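Long-range contacts in glutathione S-transferase-3 (Necator americanus, PDB 3W8S), which probably conjugates glutathione to electrophilic substrates such as organic halides, as other sigma-class glutathione S-transferases do, releasing a halide anion: residues S64-R69 with F155-Y159; E123-P127 with T171-F175. All blocks are in the same frame, centred on the assembly; numbering follows the deposited sequence.

Interaction 1: residues S64-R69 with F155-Y159. With GSH (glutathione), chain B.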
loop_
_atom_site.group_PDB
_atom_site.type_symbol
_atom_site.label_atom_id
_atom_site.label_comp_id
_atom_site.label_asym_id
_atom_site.label_seq_id
_atom_site.Cartn_x
_atom_site.Cartn_y
_atom_site.Cartn_z
ATOM N N SER A 64 7.133 -2.734 4.112
ATOM C CA SER A 64 7.239 -1.822 5.255
ATOM C C SER A 64 5.854 -1.436 5.796
ATOM O O SER A 64 5.685 -1.379 7.011
ATOM C CB SER A 64 8.038 -0.546 4.833
ATOM O OG SER A 64 7.282 0.152 3.862
ATOM N N PHE A 65 4.835 -1.213 4.931
ATOM C CA PHE A 65 3.543 -0.825 5.513
ATOM C C PHE A 65 2.792 -1.972 6.156
ATOM O O PHE A 65 2.099 -1.805 7.177
ATOM C CB PHE A 65 2.643 -0.084 4.498
ATOM C CG PHE A 65 3.226 1.247 4.107
ATOM C CD1 PHE A 65 4.247 1.349 3.157
ATOM C CD2 PHE A 65 2.842 2.398 4.749
ATOM C CE1 PHE A 65 4.806 2.606 2.809
ATOM C CE2 PHE A 65 3.352 3.640 4.376
ATOM C CZ PHE A 65 4.354 3.751 3.468
ATOM N N ALA A 66 2.974 -3.167 5.607
ATOM C CA ALA A 66 2.359 -4.330 6.264
ATOM C C ALA A 66 3.003 -4.548 7.680
ATOM O O ALA A 66 2.301 -4.931 8.651
ATOM C CB ALA A 66 2.493 -5.552 5.361
ATOM N N ILE A 67 4.314 -4.399 7.780
ATOM C CA ILE A 67 5.053 -4.495 9.069
ATOM C C ILE A 67 4.629 -3.368 10.037
ATOM O O ILE A 67 4.369 -3.617 11.196
ATOM C CB ILE A 67 6.588 -4.370 8.863
ATOM C CG1 ILE A 67 7.148 -5.576 8.050
ATOM C CG2 ILE A 67 7.322 -4.327 10.208
ATOM C CD1 ILE A 67 8.478 -5.209 7.304
ATOM N N ALA A 68 4.588 -2.125 9.552
ATOM C CA ALA A 68 4.221 -1.015 10.444
ATOM C C ALA A 68 2.826 -1.279 11.000
ATOM O O ALA A 68 2.577 -1.106 12.206
ATOM C CB ALA A 68 4.255 0.324 9.724
ATOM N N ARG A 69 1.912 -1.690 10.117
ATOM C CA ARG A 69 0.544 -1.979 10.558
ATOM C C ARG A 69 0.502 -3.117 11.599
ATOM O O ARG A 69 -0.192 -3.010 12.600
ATOM C CB ARG A 69 -0.466 -2.288 9.369
ATOM C CG ARG A 69 -1.904 -2.488 9.847
ATOM C CD ARG A 69 -2.862 -2.843 8.709
ATOM N NE ARG A 69 -2.707 -1.786 7.724
ATOM C CZ ARG A 69 -2.039 -1.851 6.581
ATOM N NH1 ARG A 69 -1.428 -2.975 6.135
ATOM N NH2 ARG A 69 -1.962 -0.744 5.916
ATOM N N PHE A 155 0.121 5.530 13.580
ATOM C CA PHE A 155 1.277 5.539 12.712
ATOM C C PHE A 155 1.062 6.415 11.451
ATOM O O PHE A 155 2.030 6.798 10.816
ATOM C CB PHE A 155 1.823 4.120 12.403
ATOM C CG PHE A 155 0.955 3.281 11.508
ATOM C CD1 PHE A 155 -0.216 2.660 11.965
ATOM C CD2 PHE A 155 1.329 3.066 10.188
ATOM C CE1 PHE A 155 -0.993 1.838 11.152
ATOM C CE2 PHE A 155 0.503 2.273 9.351
ATOM C CZ PHE A 155 -0.667 1.671 9.824
ATOM N N ALA A 156 -0.195 6.750 11.109
ATOM C CA ALA A 156 -0.326 7.757 10.051
ATOM C C ALA A 156 0.335 9.089 10.477
ATOM O O ALA A 156 0.997 9.718 9.660
ATOM C CB ALA A 156 -1.806 7.988 9.648
ATOM N N ASP A 157 0.137 9.509 11.735
ATOM C CA ASP A 157 0.753 10.750 12.271
ATOM C C ASP A 157 2.279 10.611 12.148
ATOM O O ASP A 157 3.035 11.546 11.742
ATOM C CB ASP A 157 0.373 10.918 13.766
ATOM C CG ASP A 157 -1.057 11.240 13.931
ATOM O OD1 ASP A 157 -1.466 12.264 13.326
ATOM O OD2 ASP A 157 -1.830 10.518 14.660
ATOM N N LEU A 158 2.752 9.412 12.438
ATOM C CA LEU A 158 4.232 9.254 12.466
ATOM C C LEU A 158 4.814 9.432 11.035
ATOM O O LEU A 158 5.849 10.077 10.896
ATOM C CB LEU A 158 4.644 7.861 13.039
ATOM C CG LEU A 158 4.223 7.578 14.490
ATOM C CD1 LEU A 158 4.600 6.105 14.791
ATOM C CD2 LEU A 158 5.059 8.515 15.420
ATOM N N TYR A 159 4.224 8.805 9.994
ATOM C CA TYR A 159 4.754 8.957 8.604
ATOM C C TYR A 159 4.768 10.457 8.204
ATOM O O TYR A 159 5.739 10.956 7.595
ATOM C CB TYR A 159 3.929 8.137 7.549
ATOM C CG TYR A 159 4.370 6.659 7.450
ATOM C CD1 TYR A 159 5.581 6.322 6.833
ATOM C CD2 TYR A 159 3.593 5.583 7.982
ATOM C CE1 TYR A 159 6.013 4.975 6.716
ATOM C CE2 TYR A 159 4.060 4.213 7.869
ATOM C CZ TYR A 159 5.265 3.943 7.241
ATOM O OH TYR A 159 5.820 2.646 7.072
HETATM N N1 GSH B . 7.142 -1.690 -1.126
HETATM C CA1 GSH B . 8.366 -2.099 -0.437
HETATM C C1 GSH B . 8.252 -1.702 1.027
HETATM O O11 GSH B . 8.834 -2.356 1.920
HETATM O O12 GSH B . 7.539 -0.713 1.307
HETATM C CB1 GSH B . 9.607 -1.447 -1.068
HETATM C CG1 GSH B . 10.873 -2.108 -0.467
HETATM C CD1 GSH B . 12.145 -1.509 -1.080
HETATM O OE1 GSH B . 12.102 -0.635 -1.948
HETATM N N2 GSH B . 13.317 -2.004 -0.673
HETATM C CA2 GSH B . 14.592 -1.500 -1.130
HETATM C C2 GSH B . 15.516 -2.665 -1.335
HETATM O O2 GSH B . 15.509 -3.587 -0.523
HETATM C CB2 GSH B . 15.164 -0.586 -0.026
HETATM S SG2 GSH B . 16.588 0.344 -0.607
HETATM N N3 GSH B . 16.353 -2.641 -2.389
HETATM C CA3 GSH B . 17.397 -3.638 -2.528
HETATM C C3 GSH B . 17.050 -4.631 -3.624
HETATM O O31 GSH B . 17.823 -5.584 -3.830
HETATM O O32 GSH B . 16.001 -4.498 -4.286
HETATM O O HOH W 1 7.390 2.569 4.972
#
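Phe155, in the first turn of helix 155-170, points its CA-to-CB bond toward helix 64-75, and its ring packs with CD2 4.0 Å from CB of Ala68 and CZ 3.9 Å from CA of Arg69, the backbone N of Arg69 lying over one face. One turn on, Tyr159 lays its ring on Phe65 in an offset stack, centroids 4.6 Å apart and planes at 20°. The helix axes are 11.8 Å apart at closest approach, and aromatic side chains fill the gap. Arg69 turns its guanidinium to Asp89 of its own chain and of the second subunit. No direct hydrogen bond crosses the contact; a water bridges the helices, donating a hydrogen bond to Ser64 OG (2.7 Å) and hydrogen-bonded to Tyr159 OH (2.6 Å). Ser64 binds a glutathione carboxylate through OG to O12 (2.7 Å) and N to O11 (2.8 Å). An aromatic interface between the thioredoxin-like and helical domains thus sits beside the glutathione carboxylate, helix 64-75 serving both and the water adding a polar link.

Interaction 2: residues E123-P127 with T171-F175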
loop_
_atom_site.group_PDB
_atom_site.type_symbol
_atom_site.label_atom_id
_atom_site.label_comp_id
_atom_site.label_asym_id
_atom_site.label_seq_id
_atom_site.Cartn_x
_atom_site.Cartn_y
_atom_site.Cartn_z
ATOM N N GLU A 123 9.385 21.752 -9.523
ATOM C CA GLU A 123 8.374 21.209 -10.424
ATOM C C GLU A 123 7.757 19.921 -9.962
ATOM O O GLU A 123 6.670 19.610 -10.361
ATOM C CB GLU A 123 8.963 20.933 -11.823
ATOM C CG GLU A 123 9.451 22.187 -12.490
ATOM C CD GLU A 123 9.875 21.991 -13.958
ATOM O OE1 GLU A 123 9.705 20.903 -14.555
ATOM O OE2 GLU A 123 10.329 22.998 -14.528
ATOM N N VAL A 124 8.481 19.129 -9.202
ATOM C CA VAL A 124 7.972 17.803 -8.820
ATOM C C VAL A 124 7.682 17.782 -7.297
ATOM O O VAL A 124 6.555 17.502 -6.878
ATOM C CB VAL A 124 8.931 16.643 -9.203
ATOM C CG1 VAL A 124 8.406 15.287 -8.671
ATOM C CG2 VAL A 124 9.054 16.548 -10.739
ATOM N N PHE A 125 8.669 18.074 -6.481
ATOM C CA PHE A 125 8.486 17.893 -5.079
ATOM C C PHE A 125 7.447 18.850 -4.448
ATOM O O PHE A 125 6.484 18.444 -3.754
ATOM C CB PHE A 125 9.828 18.020 -4.346
ATOM C CG PHE A 125 9.684 17.846 -2.861
ATOM C CD1 PHE A 125 9.355 16.586 -2.310
ATOM C CD2 PHE A 125 9.790 18.910 -2.008
ATOM C CE1 PHE A 125 9.166 16.377 -0.930
ATOM C CE2 PHE A 125 9.585 18.721 -0.608
ATOM C CZ PHE A 125 9.281 17.439 -0.071
ATOM N N LEU A 126 7.666 20.157 -4.605
ATOM C CA LEU A 126 6.785 21.087 -3.923
ATOM C C LEU A 126 5.294 21.050 -4.423
ATOM O O LEU A 126 4.400 21.080 -3.616
ATOM C CB LEU A 126 7.363 22.538 -3.983
ATOM C CG LEU A 126 8.547 22.715 -2.977
ATOM C CD1 LEU A 126 9.433 23.984 -3.272
ATOM C CD2 LEU A 126 8.096 22.620 -1.510
ATOM N N PRO A 127 5.052 20.944 -5.754
ATOM C CA PRO A 127 3.665 20.727 -6.232
ATOM C C PRO A 127 3.063 19.419 -5.682
ATOM O O PRO A 127 1.891 19.414 -5.378
ATOM C CB PRO A 127 3.803 20.653 -7.795
ATOM C CG PRO A 127 5.065 21.552 -8.043
ATOM C CD PRO A 127 5.999 21.118 -6.877
ATOM N N THR A 171 14.585 21.737 2.454
ATOM C CA THR A 171 13.534 22.453 1.704
ATOM C C THR A 171 12.905 23.423 2.682
ATOM O O THR A 171 11.880 23.086 3.340
ATOM C CB THR A 171 12.480 21.492 1.102
ATOM O OG1 THR A 171 13.155 20.525 0.309
ATOM C CG2 THR A 171 11.434 22.264 0.142
ATOM N N PRO A 172 13.473 24.645 2.782
ATOM C CA PRO A 172 13.084 25.560 3.864
ATOM C C PRO A 172 11.617 26.009 3.781
ATOM O O PRO A 172 11.011 26.368 4.781
ATOM C CB PRO A 172 14.021 26.779 3.673
ATOM C CG PRO A 172 15.082 26.361 2.671
ATOM C CD PRO A 172 14.402 25.297 1.819
ATOM N N THR A 173 11.046 26.010 2.592
ATOM C CA THR A 173 9.730 26.584 2.435
ATOM C C THR A 173 8.661 25.486 2.557
ATOM O O THR A 173 7.492 25.702 2.225
ATOM C CB THR A 173 9.644 27.211 1.048
ATOM O OG1 THR A 173 9.858 26.168 0.082
ATOM C CG2 THR A 173 10.757 28.319 0.893
ATOM N N ILE A 174 9.052 24.289 3.030
ATOM C CA ILE A 174 8.111 23.152 2.890
ATOM C C ILE A 174 6.799 23.411 3.660
ATOM O O ILE A 174 5.722 22.999 3.227
ATOM C CB ILE A 174 8.732 21.795 3.344
ATOM C CG1 ILE A 174 7.841 20.690 2.794
ATOM C CG2 ILE A 174 8.863 21.767 4.879
ATOM C CD1 ILE A 174 8.371 19.335 3.102
ATOM N N PHE A 175 6.865 24.120 4.809
ATOM C CA PHE A 175 5.638 24.476 5.568
ATOM C C PHE A 175 4.921 25.757 5.116
ATOM O O PHE A 175 3.844 26.078 5.667
ATOM C CB PHE A 175 5.924 24.591 7.067
ATOM C CG PHE A 175 6.449 23.322 7.677
ATOM C CD1 PHE A 175 5.677 22.161 7.645
ATOM C CD2 PHE A 175 7.734 23.295 8.258
ATOM C CE1 PHE A 175 6.173 20.968 8.156
ATOM C CE2 PHE A 175 8.228 22.121 8.785
ATOM C CZ PHE A 175 7.451 20.950 8.724
#
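Residues 123-127 belong to the long helix 117-143, at a point where its winding is irregular: a wider pi-type turn covers 123-125, and the helix is kinked where the N of Pro127, which carries no hydrogen, has no bond to the preceding turn. Opposite it, Thr171-Ile174 form a type I beta turn closed by the bond from Ile174 N to Thr171 O (3.1 Å). The two backbones come closest at Leu126 and Ile174, whose CA atoms are 7.2 Å apart, leaving the gap to side chains. Phe125 directs its ring edge at the turn, with CZ 3.8 Å from CD1 of Ile174 and CE2 4.1 Å from CG2 of Thr171. Leu126 reaches the same methyl, its CD2 lying 3.7 Å from Thr171 CG2, while its CD1 is 4.0 Å from Thr173 OG1. Phe125 also stacks on Phe105 and meets Phe167 edge-to-face, which extends the apolar cluster into the neighbouring helices. No hydrogen bond joins the segments directly, but Arg129 bridges them by bonding the carbonyl oxygens of both Leu126 and Ile174. Far from the glutathione site, this is helix-to-loop packing within the all-helical C-terminal domain of the glutathione S-transferase fold, where the connection between helices 155-170 and 179-189 is held against helix 117-143.

How the interactions relate
From the N terminus, the chain first builds the thioredoxin-like sheet, then enters helix 64-75, where interaction 1 begins. It runs on through helices 82-101 and 103-109 to helix 117-143, which supplies the first half of interaction 2. Returning at helix 155-170, it closes interaction 1, a loop of 85 intervening residues; just past that helix, the turn at 171-175 closes interaction 2 over 43. The segments alternate, so the two closures cross. Their centres lie 23 Å apart and they do not touch. Interaction 1 joins the two domains, interaction 2 lies wholly within the C-terminal one, and helix 155-170 connects them.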